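Local atomic coordinates of outer membrane protein SusF (Bacteroides thetaiotaomicron, PDB entry 4FE9), a protein that binds starch at the bacterial cell surface through carbohydrate-binding modules, before the glycan is imported into the periplasm for degradation. Residues D218-G221 with D222-V225; D323-Q327 with E328-L332; V370-M373 with G374-Y378. All blocks are in the same frame, centred on the assembly; numbering follows the deposited sequence.

The three contacts are local turns, one in each of the three successive carbohydrate-binding modules, and none touches another. Contact 1 lies at the surface where a loop runs into the edge strand 222-224; contact 2, partly buried, is the start of helix 327-333; contact 3 is buried at the end of strand 371-374. Centres of contacts 1 and 3 are about 50 Å apart, on opposite sides of the middle of the chain. The chemistry follows the place: an aspartate gathers amide and hydroxyl donors in 218-225, backbone and side-chain bonds of a helix start hold 323-332, and 370-378 combines leucine packing with a sodium ion and a water.

Contact 1: residues D218-G221 with D222-V225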
ATOM      1  N   ASP A 218     -13.278  -0.416 -19.273  1.00 17.83           N
ATOM      2  CA  ASP A 218     -12.541  -1.301 -18.331  1.00 17.37           C
ATOM      3  C   ASP A 218     -12.981  -1.029 -16.892  1.00 17.53           C
ATOM      4  O   ASP A 218     -12.893   0.105 -16.409  1.00 17.07           O
ATOM      5  CB  ASP A 218     -11.036  -1.054 -18.457  1.00 18.32           C
ATOM      6  CG  ASP A 218     -10.198  -1.972 -17.548  1.00 19.84           C
ATOM      7  OD1 ASP A 218      -9.121  -2.398 -17.984  1.00 28.06           O
ATOM      8  OD2 ASP A 218     -10.526  -2.106 -16.360  1.00 31.32           O
ATOM      9  N   ASP A 219     -13.361  -2.077 -16.172  1.00 17.64           N
ATOM     10  CA  ASP A 219     -13.817  -1.893 -14.799  1.00 18.89           C
ATOM     11  C   ASP A 219     -12.969  -2.643 -13.812  1.00 17.95           C
ATOM     12  O   ASP A 219     -13.390  -2.904 -12.707  1.00 19.69           O
ATOM     13  CB  ASP A 219     -15.324  -2.230 -14.631  1.00 17.92           C
ATOM     14  CG  ASP A 219     -15.658  -3.685 -14.998  1.00 25.09           C
ATOM     15  OD1 ASP A 219     -14.722  -4.475 -15.272  1.00 30.70           O
ATOM     16  OD2 ASP A 219     -16.873  -4.029 -15.041  1.00 33.08           O
ATOM     17  N   SER A 220     -11.724  -2.895 -14.176  1.00 17.26           N
ATOM     18  CA  SER A 220     -10.835  -3.704 -13.331  1.00 17.23           C
ATOM     19  C   SER A 220     -10.382  -2.933 -12.096  1.00 16.98           C
ATOM     20  O   SER A 220     -10.043  -3.526 -11.086  1.00 16.49           O
ATOM     21  CB  SER A 220      -9.611  -4.161 -14.125  1.00 17.65           C
ATOM     22  OG  SER A 220      -8.716  -3.070 -14.303  1.00 18.38           O
ATOM     23  N   GLY A 221     -10.347  -1.599 -12.199  1.00 16.38           N
ATOM     24  CA  GLY A 221      -9.857  -0.760 -11.107  1.00 15.14           C
ATOM     25  C   GLY A 221      -8.334  -0.720 -10.976  1.00 15.72           C
ATOM     26  O   GLY A 221      -7.797  -0.098 -10.058  1.00 13.56           O
ATOM     27  N   ASP A 222      -7.633  -1.429 -11.853  1.00 14.64           N
ATOM     28  CA  ASP A 222      -6.183  -1.640 -11.657  1.00 16.02           C
ATOM     29  C   ASP A 222      -5.615  -2.284 -12.926  1.00 15.92           C
ATOM     30  O   ASP A 222      -5.898  -3.451 -13.212  1.00 15.53           O
ATOM     31  CB  ASP A 222      -5.946  -2.542 -10.434  1.00 16.05           C
ATOM     32  CG  ASP A 222      -4.434  -2.881 -10.195  1.00 23.83           C
ATOM     33  OD1 ASP A 222      -3.515  -2.350 -10.904  1.00 27.84           O
ATOM     34  OD2 ASP A 222      -4.175  -3.607  -9.212  1.00 36.18           O
ATOM     35  N   ASN A 223      -5.020  -1.460 -13.786  1.00 14.07           N
ATOM     36  CA  ASN A 223      -4.594  -1.938 -15.089  1.00 13.20           C
ATOM     37  C   ASN A 223      -3.572  -1.020 -15.751  1.00 11.47           C
ATOM     38  O   ASN A 223      -3.169  -0.021 -15.179  1.00 10.52           O
ATOM     39  CB  ASN A 223      -5.796  -2.109 -15.999  1.00 11.67           C
ATOM     40  CG  ASN A 223      -5.623  -3.273 -16.964  1.00 17.47           C
ATOM     41  OD1 ASN A 223      -4.503  -3.720 -17.227  1.00 17.44           O
ATOM     42  ND2 ASN A 223      -6.727  -3.754 -17.507  1.00 19.52           N
ATOM     43  N   PHE A 224      -3.238  -1.326 -16.996  1.00 10.65           N
ATOM     44  CA  PHE A 224      -2.291  -0.540 -17.755  1.00 10.87           C
ATOM     45  C   PHE A 224      -2.971   0.657 -18.365  1.00  9.74           C
ATOM     46  O   PHE A 224      -4.122   0.575 -18.796  1.00 11.21           O
ATOM     47  CB  PHE A 224      -1.659  -1.405 -18.868  1.00 10.17           C
ATOM     48  CG  PHE A 224      -0.610  -2.369 -18.360  1.00 11.70           C
ATOM     49  CD1 PHE A 224       0.568  -1.899 -17.817  1.00 11.75           C
ATOM     50  CD2 PHE A 224      -0.873  -3.747 -18.310  1.00 17.80           C
ATOM     51  CE1 PHE A 224       1.495  -2.780 -17.245  1.00 19.11           C
ATOM     52  CE2 PHE A 224       0.090  -4.646 -17.827  1.00 17.64           C
ATOM     53  CZ  PHE A 224       1.291  -4.169 -17.349  1.00 17.99           C
ATOM     54  N   VAL A 225      -2.212   1.718 -18.561  1.00  9.98           N
ATOM     55  CA  VAL A 225      -2.670   2.842 -19.365  1.00  8.51           C
ATOM     56  C   VAL A 225      -2.271   2.672 -20.802  1.00 10.14           C
ATOM     57  O   VAL A 225      -1.111   2.426 -21.090  1.00 11.86           O
ATOM     58  CB  VAL A 225      -2.064   4.148 -18.828  1.00  8.71           C
ATOM     59  CG1 VAL A 225      -2.468   5.341 -19.719  1.00  8.12           C
ATOM     60  CG2 VAL A 225      -2.491   4.353 -17.397  1.00  8.43           C
TER
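D218 reaches across the turn with one carboxylate oxygen to the side-chain amide of N223: ND2 donates to OD1 at 2.8 Å. The N-H approaches the syn lone pair of OD1, yet the bond is bent, 143° at the hydrogen, and the carboxylate and amide planes stand 69° apart. CG of D218, anti to its own nitrogen (chi1 -178°), lies beside the carbonyl carbon, on the side of the onward chain, where OD2 takes two donors from S220. S220 N gives a short bond of 2.6 Å to D218 OD2, closing an Asx turn, and S220 OG gives a second at 2.9 Å to the same oxygen. That hydroxyl in turn accepts the D222 N-H, nearly straight, with N to OG 3.1 Å. Along this relay the chain passes G221, at positive phi, into 222-224, an outermost strand of the first module's antiparallel sheet, paired with strand 251-256. Replacing D218 by an alanine would probably leave the S220 N-H and hydroxyl and the N223 amide without the carboxylate they share, and the N223 side chain freer to turn. The D222 carboxylate points out of the turn to a salt bridge with R251.

Contact 2: residues D323-Q327 with E328-L332; sequences DAISQ and ESKDL
E328 folds back over the start of the helix and accepts the hydroxyl of S326, with OG to OE1 at 2.8 Å. The hydroxyl comes from above the carboxylate plane, and the bend of the glutamate chain at chi2 (79°) helps to bring OE1 back to it. S329 comes next, its CB 3.7 Å from the CG2 branch of I325, while its OG, bonded to the backbone N of F365, ties the helix to strand 360-366. On K330 the backbone N donates to S326 O at 3.1 Å, tilted 34° from the carbonyl plane, and the extended side chain crosses that of I325 at about a right angle, CG against CG2. K330 NZ donates a hydrogen bond of 2.6 Å to a water, which donates to OE1 of Q327. At the other end of that amide, Q327 NE2 donates to D331 OD2 at 2.8 Å, with the acceptor in the amide plane but the amide standing above the carboxylate plane. The two bonds probably fix which way round the Q327 amide lies. The D331 backbone N also donates to Q327 O, at 2.8 Å. S326 adds a link to the same strand through its N-H, which bonds E364. The whole is the first turn of helix 327-333, with S326 at the N-cap position, docked on strand 360-366 at the edge of the second module's antiparallel sheet.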
ATOM      1  N   ASP A 323      -2.214  -7.491   6.710  1.00 26.18           N
ATOM      2  CA  ASP A 323      -0.926  -7.676   6.048  1.00 27.25           C
ATOM      3  C   ASP A 323       0.097  -6.549   6.258  1.00 26.34           C
ATOM      4  O   ASP A 323       1.278  -6.817   6.404  1.00 25.23           O
ATOM      5  CB  ASP A 323      -1.115  -7.971   4.569  1.00 28.52           C
ATOM      6  CG  ASP A 323      -0.925  -9.445   4.246  1.00 35.16           C
ATOM      7  OD1 ASP A 323      -1.904 -10.225   4.430  1.00 47.98           O
ATOM      8  OD2 ASP A 323       0.233  -9.840   3.902  1.00 45.61           O
ATOM      9  N   ALA A 324      -0.353  -5.296   6.307  1.00 25.15           N
ATOM     10  CA  ALA A 324       0.603  -4.183   6.458  1.00 24.61           C
ATOM     11  C   ALA A 324       0.913  -3.913   7.938  1.00 24.93           C
ATOM     12  O   ALA A 324       0.385  -2.943   8.552  1.00 25.01           O
ATOM     13  CB  ALA A 324       0.100  -2.908   5.739  1.00 23.40           C
ATOM     14  N   ILE A 325       1.623  -4.856   8.555  1.00 24.56           N
ATOM     15  CA  ILE A 325       2.213  -4.641   9.873  1.00 24.45           C
ATOM     16  C   ILE A 325       3.740  -4.724   9.768  1.00 25.50           C
ATOM     17  O   ILE A 325       4.269  -5.711   9.295  1.00 26.87           O
ATOM     18  CB  ILE A 325       1.681  -5.685  10.905  1.00 24.77           C
ATOM     19  CG1 ILE A 325       0.143  -5.658  10.946  1.00 22.57           C
ATOM     20  CG2 ILE A 325       2.274  -5.426  12.304  1.00 24.02           C
ATOM     21  CD1 ILE A 325      -0.489  -6.632  11.935  1.00 16.21           C
ATOM     22  N   SER A 326       4.385  -3.589   9.936  1.00 25.89           N
ATOM     23  CA  SER A 326       5.814  -3.512  10.202  1.00 27.46           C
ATOM     24  C   SER A 326       6.414  -4.827  10.736  1.00 27.30           C
ATOM     25  O   SER A 326       5.884  -5.423  11.689  1.00 25.64           O
ATOM     26  CB  SER A 326       6.056  -2.425  11.232  1.00 26.89           C
ATOM     27  OG  SER A 326       7.130  -1.635  10.858  1.00 30.91           O
ATOM     28  N   GLN A 327       7.614  -5.166  10.254  1.00 28.42           N
ATOM     29  CA  GLN A 327       8.463  -6.133  10.965  1.00 28.39           C
ATOM     30  C   GLN A 327       8.873  -5.594  12.346  1.00 28.84           C
ATOM     31  O   GLN A 327       8.862  -6.339  13.333  1.00 28.47           O
ATOM     32  CB  GLN A 327       9.713  -6.518  10.136  1.00 28.93           C
ATOM     33  CG  GLN A 327      10.533  -7.731  10.718  1.00 27.16           C
ATOM     34  CD  GLN A 327       9.658  -8.983  10.969  1.00 33.22           C
ATOM     35  OE1 GLN A 327       8.965  -9.463  10.077  1.00 33.57           O
ATOM     36  NE2 GLN A 327       9.659  -9.463  12.203  1.00 36.97           N
ATOM     37  N   GLU A 328       9.161  -4.285  12.408  1.00 28.97           N
ATOM     38  CA  GLU A 328       9.376  -3.571  13.686  1.00 30.26           C
ATOM     39  C   GLU A 328       8.285  -3.873  14.682  1.00 29.82           C
ATOM     40  O   GLU A 328       8.559  -4.294  15.793  1.00 30.19           O
ATOM     41  CB  GLU A 328       9.451  -2.054  13.470  1.00 30.11           C
ATOM     42  CG  GLU A 328      10.701  -1.579  12.756  1.00 33.31           C
ATOM     43  CD  GLU A 328      10.631  -1.782  11.207  1.00 50.82           C
ATOM     44  OE1 GLU A 328       9.799  -2.608  10.720  1.00 51.11           O
ATOM     45  OE2 GLU A 328      11.445  -1.154  10.491  1.00 53.51           O
ATOM     46  N   SER A 329       7.043  -3.608  14.296  1.00 28.69           N
ATOM     47  CA  SER A 329       5.937  -3.802  15.194  1.00 28.38           C
ATOM     48  C   SER A 329       5.961  -5.209  15.667  1.00 27.90           C
ATOM     49  O   SER A 329       5.583  -5.496  16.811  1.00 27.91           O
ATOM     50  CB  SER A 329       4.595  -3.534  14.489  1.00 27.41           C
ATOM     51  OG  SER A 329       4.472  -2.178  14.161  1.00 28.40           O
ATOM     52  N   LYS A 330       6.147  -6.113  14.719  1.00 27.43           N
ATOM     53  CA  LYS A 330       5.994  -7.535  14.995  1.00 27.68           C
ATOM     54  C   LYS A 330       7.047  -7.963  16.004  1.00 26.84           C
ATOM     55  O   LYS A 330       6.754  -8.715  16.938  1.00 26.66           O
ATOM     56  CB  LYS A 330       6.150  -8.352  13.712  1.00 28.08           C
ATOM     57  CG  LYS A 330       4.923  -8.405  12.872  1.00 28.76           C
ATOM     58  CD  LYS A 330       5.203  -9.125  11.599  1.00 27.52           C
ATOM     59  CE  LYS A 330       3.916  -9.410  10.868  1.00 32.38           C
ATOM     60  NZ  LYS A 330       4.178  -9.671   9.451  1.00 33.99           N
ATOM     61  N   ASP A 331       8.248  -7.415  15.844  1.00 27.33           N
ATOM     62  CA  ASP A 331       9.365  -7.672  16.744  1.00 28.62           C
ATOM     63  C   ASP A 331       9.145  -7.006  18.083  1.00 29.12           C
ATOM     64  O   ASP A 331       9.361  -7.619  19.134  1.00 29.27           O
ATOM     65  CB  ASP A 331      10.670  -7.152  16.132  1.00 28.56           C
ATOM     66  CG  ASP A 331      11.172  -8.031  14.992  1.00 31.44           C
ATOM     67  OD1 ASP A 331      12.103  -7.608  14.280  1.00 37.53           O
ATOM     68  OD2 ASP A 331      10.589  -9.116  14.773  1.00 34.74           O
ATOM     69  N   LEU A 332       8.801  -5.716  18.058  1.00 28.76           N
ATOM     70  CA  LEU A 332       8.668  -4.962  19.298  1.00 27.52           C
ATOM     71  C   LEU A 332       7.650  -5.603  20.240  1.00 27.37           C
ATOM     72  O   LEU A 332       7.908  -5.756  21.441  1.00 27.53           O
ATOM     73  CB  LEU A 332       8.312  -3.496  19.015  1.00 27.56           C
ATOM     74  CG  LEU A 332       8.050  -2.682  20.286  1.00 28.32           C
ATOM     75  CD1 LEU A 332       9.361  -2.411  21.017  1.00 19.82           C
ATOM     76  CD2 LEU A 332       7.290  -1.357  19.969  1.00 27.57           C
TER
HETATM   77  O   HOH W   1       6.417  -8.877   8.378  1.00 33.52           O

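Contact 3: residues V370-M373 with G374-Y378; sequences VYLM and GDTSY. With NA (sodium ion), chain I.
L372 lays its isobutyl group against the loop that follows its strand, and CD2 does most of the touching, 3.6 Å from T376 O and close to T376 OG1. Its CG lies anti to the backbone N (chi1 -162°), a setting that sends the branched end towards T376, whose side chain it crosses at about a right angle. CD2 also approaches CB of S377, which sits 3.7 Å from L372 O.

M373 meets the loop mainly through its backbone. The side chain, bent at chi2 and chi3, packs on R413 and C415 of strand 410-415, which pairs with strand 371-374 in the third module. M373 O accepts from a water at 2.7 Å, and that water in turn accepts the N-H of T376.

G374, at positive phi, opens a type I turn to S377, closed by S377 N donating to G374 O at 3.2 Å. The turn brings S377 OG to 2.4 Å from the sodium ion, and Y378 O follows at 2.6 Å from the same ion. G380, A383 and D389 complete the site.

All the ligands named are oxygens, the hard donors sodium favours, and D389 brings a carboxylate that probably offsets much of the ion's charge. The ion thus probably helps hold the loop beside the strand, while the leucine packs on T376 and one water joins M373 O to T376 N.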
ATOM      1  N   VAL A 370       5.380   9.188  25.671  1.00 21.87           N
ATOM      2  CA  VAL A 370       4.576  10.394  25.896  1.00 21.98           C
ATOM      3  C   VAL A 370       5.520  11.521  26.255  1.00 22.54           C
ATOM      4  O   VAL A 370       6.518  11.307  26.963  1.00 21.85           O
ATOM      5  CB  VAL A 370       3.581  10.182  27.029  1.00 21.91           C
ATOM      6  CG1 VAL A 370       2.753  11.472  27.300  1.00 21.77           C
ATOM      7  CG2 VAL A 370       2.691   9.063  26.722  1.00 20.43           C
ATOM      8  N   TYR A 371       5.273  12.702  25.704  1.00 22.14           N
ATOM      9  CA  TYR A 371       6.224  13.797  25.823  1.00 22.54           C
ATOM     10  C   TYR A 371       5.608  15.053  26.428  1.00 23.51           C
ATOM     11  O   TYR A 371       4.545  15.520  25.986  1.00 22.38           O
ATOM     12  CB  TYR A 371       6.817  14.136  24.484  1.00 23.08           C
ATOM     13  CG  TYR A 371       7.719  13.064  23.891  1.00 26.01           C
ATOM     14  CD1 TYR A 371       9.094  13.077  24.132  1.00 30.44           C
ATOM     15  CD2 TYR A 371       7.223  12.164  22.929  1.00 31.79           C
ATOM     16  CE1 TYR A 371       9.944  12.206  23.471  1.00 29.17           C
ATOM     17  CE2 TYR A 371       8.056  11.277  22.287  1.00 35.42           C
ATOM     18  CZ  TYR A 371       9.420  11.300  22.560  1.00 39.14           C
ATOM     19  OH  TYR A 371      10.253  10.410  21.933  1.00 41.63           O
ATOM     20  N   LEU A 372       6.361  15.679  27.331  1.00 23.75           N
ATOM     21  CA  LEU A 372       6.107  17.047  27.737  1.00 23.74           C
ATOM     22  C   LEU A 372       6.558  18.016  26.666  1.00 23.71           C
ATOM     23  O   LEU A 372       7.652  17.883  26.096  1.00 24.97           O
ATOM     24  CB  LEU A 372       6.804  17.345  29.060  1.00 22.76           C
ATOM     25  CG  LEU A 372       6.291  18.564  29.828  1.00 25.02           C
ATOM     26  CD1 LEU A 372       4.852  18.307  30.364  1.00 23.47           C
ATOM     27  CD2 LEU A 372       7.262  18.904  30.989  1.00 29.41           C
ATOM     28  N   MET A 373       5.706  18.986  26.357  1.00 23.15           N
ATOM     29  CA  MET A 373       6.021  19.970  25.330  1.00 22.05           C
ATOM     30  C   MET A 373       5.802  21.374  25.868  1.00 21.92           C
ATOM     31  O   MET A 373       4.941  21.595  26.711  1.00 21.57           O
ATOM     32  CB  MET A 373       5.133  19.763  24.093  1.00 21.02           C
ATOM     33  CG  MET A 373       5.204  18.361  23.534  1.00 22.77           C
ATOM     34  SD  MET A 373       6.685  18.175  22.549  1.00 26.22           S
ATOM     35  CE  MET A 373       6.475  19.437  21.276  1.00 23.58           C
ATOM     36  N   GLY A 374       6.500  22.322  25.279  1.00 22.49           N
ATOM     37  CA  GLY A 374       6.218  23.720  25.489  1.00 25.75           C
ATOM     38  C   GLY A 374       6.956  24.218  26.702  1.00 27.07           C
ATOM     39  O   GLY A 374       8.124  23.851  26.936  1.00 27.82           O
ATOM     40  N   ASP A 375       6.311  25.091  27.453  1.00 27.99           N
ATOM     41  CA  ASP A 375       7.031  26.074  28.223  1.00 29.29           C
ATOM     42  C   ASP A 375       7.619  25.445  29.486  1.00 29.32           C
ATOM     43  O   ASP A 375       8.665  25.873  29.975  1.00 29.05           O
ATOM     44  CB  ASP A 375       6.115  27.222  28.585  1.00 29.29           C
ATOM     45  CG  ASP A 375       6.032  28.279  27.477  1.00 32.61           C
ATOM     46  OD1 ASP A 375       6.936  28.313  26.608  1.00 39.95           O
ATOM     47  OD2 ASP A 375       5.151  29.166  27.571  1.00 36.93           O
ATOM     48  N   THR A 376       6.949  24.412  29.985  1.00 29.95           N
ATOM     49  CA  THR A 376       7.361  23.747  31.190  1.00 30.75           C
ATOM     50  C   THR A 376       8.373  22.621  30.952  1.00 31.33           C
ATOM     51  O   THR A 376       8.856  22.015  31.912  1.00 32.97           O
ATOM     52  CB  THR A 376       6.158  23.231  32.004  1.00 30.97           C
ATOM     53  OG1 THR A 376       5.540  22.132  31.327  1.00 32.03           O
ATOM     54  CG2 THR A 376       5.140  24.324  32.209  1.00 31.50           C
ATOM     55  N   SER A 377       8.878  22.521  29.721  1.00 31.66           N
ATOM     56  CA  SER A 377       9.740  21.382  29.316  1.00 31.36           C
ATOM     57  C   SER A 377      11.193  21.839  29.028  1.00 32.21           C
ATOM     58  O   SER A 377      11.462  23.027  29.025  1.00 32.81           O
ATOM     59  CB  SER A 377       9.138  20.693  28.081  1.00 30.57           C
ATOM     60  OG  SER A 377       9.654  21.241  26.884  1.00 25.90           O
ATOM     61  N   TYR A 378      12.057  20.906  28.592  1.00 33.44           N
ATOM     62  CA  TYR A 378      13.521  21.172  28.488  1.00 33.65           C
ATOM     63  C   TYR A 378      13.941  22.143  27.360  1.00 34.42           C
ATOM     64  O   TYR A 378      13.753  21.863  26.160  1.00 34.89           O
ATOM     65  CB  TYR A 378      14.330  19.839  28.440  1.00 34.15           C
ATOM     66  CG  TYR A 378      15.818  19.997  28.089  1.00 37.95           C
ATOM     67  CD1 TYR A 378      16.780  20.298  29.078  1.00 46.12           C
ATOM     68  CD2 TYR A 378      16.265  19.798  26.776  1.00 47.33           C
ATOM     69  CE1 TYR A 378      18.149  20.463  28.738  1.00 45.15           C
ATOM     70  CE2 TYR A 378      17.603  20.005  26.416  1.00 49.90           C
ATOM     71  CZ  TYR A 378      18.548  20.314  27.396  1.00 54.10           C
ATOM     72  OH  TYR A 378      19.881  20.494  27.006  1.00 52.89           O
TER
HETATM   73 NA    NA I 514      11.446  20.796  25.403  1.00 33.33          NA
HETATM   74  O   HOH W   2       4.412  22.972  29.000  1.00 20.39           O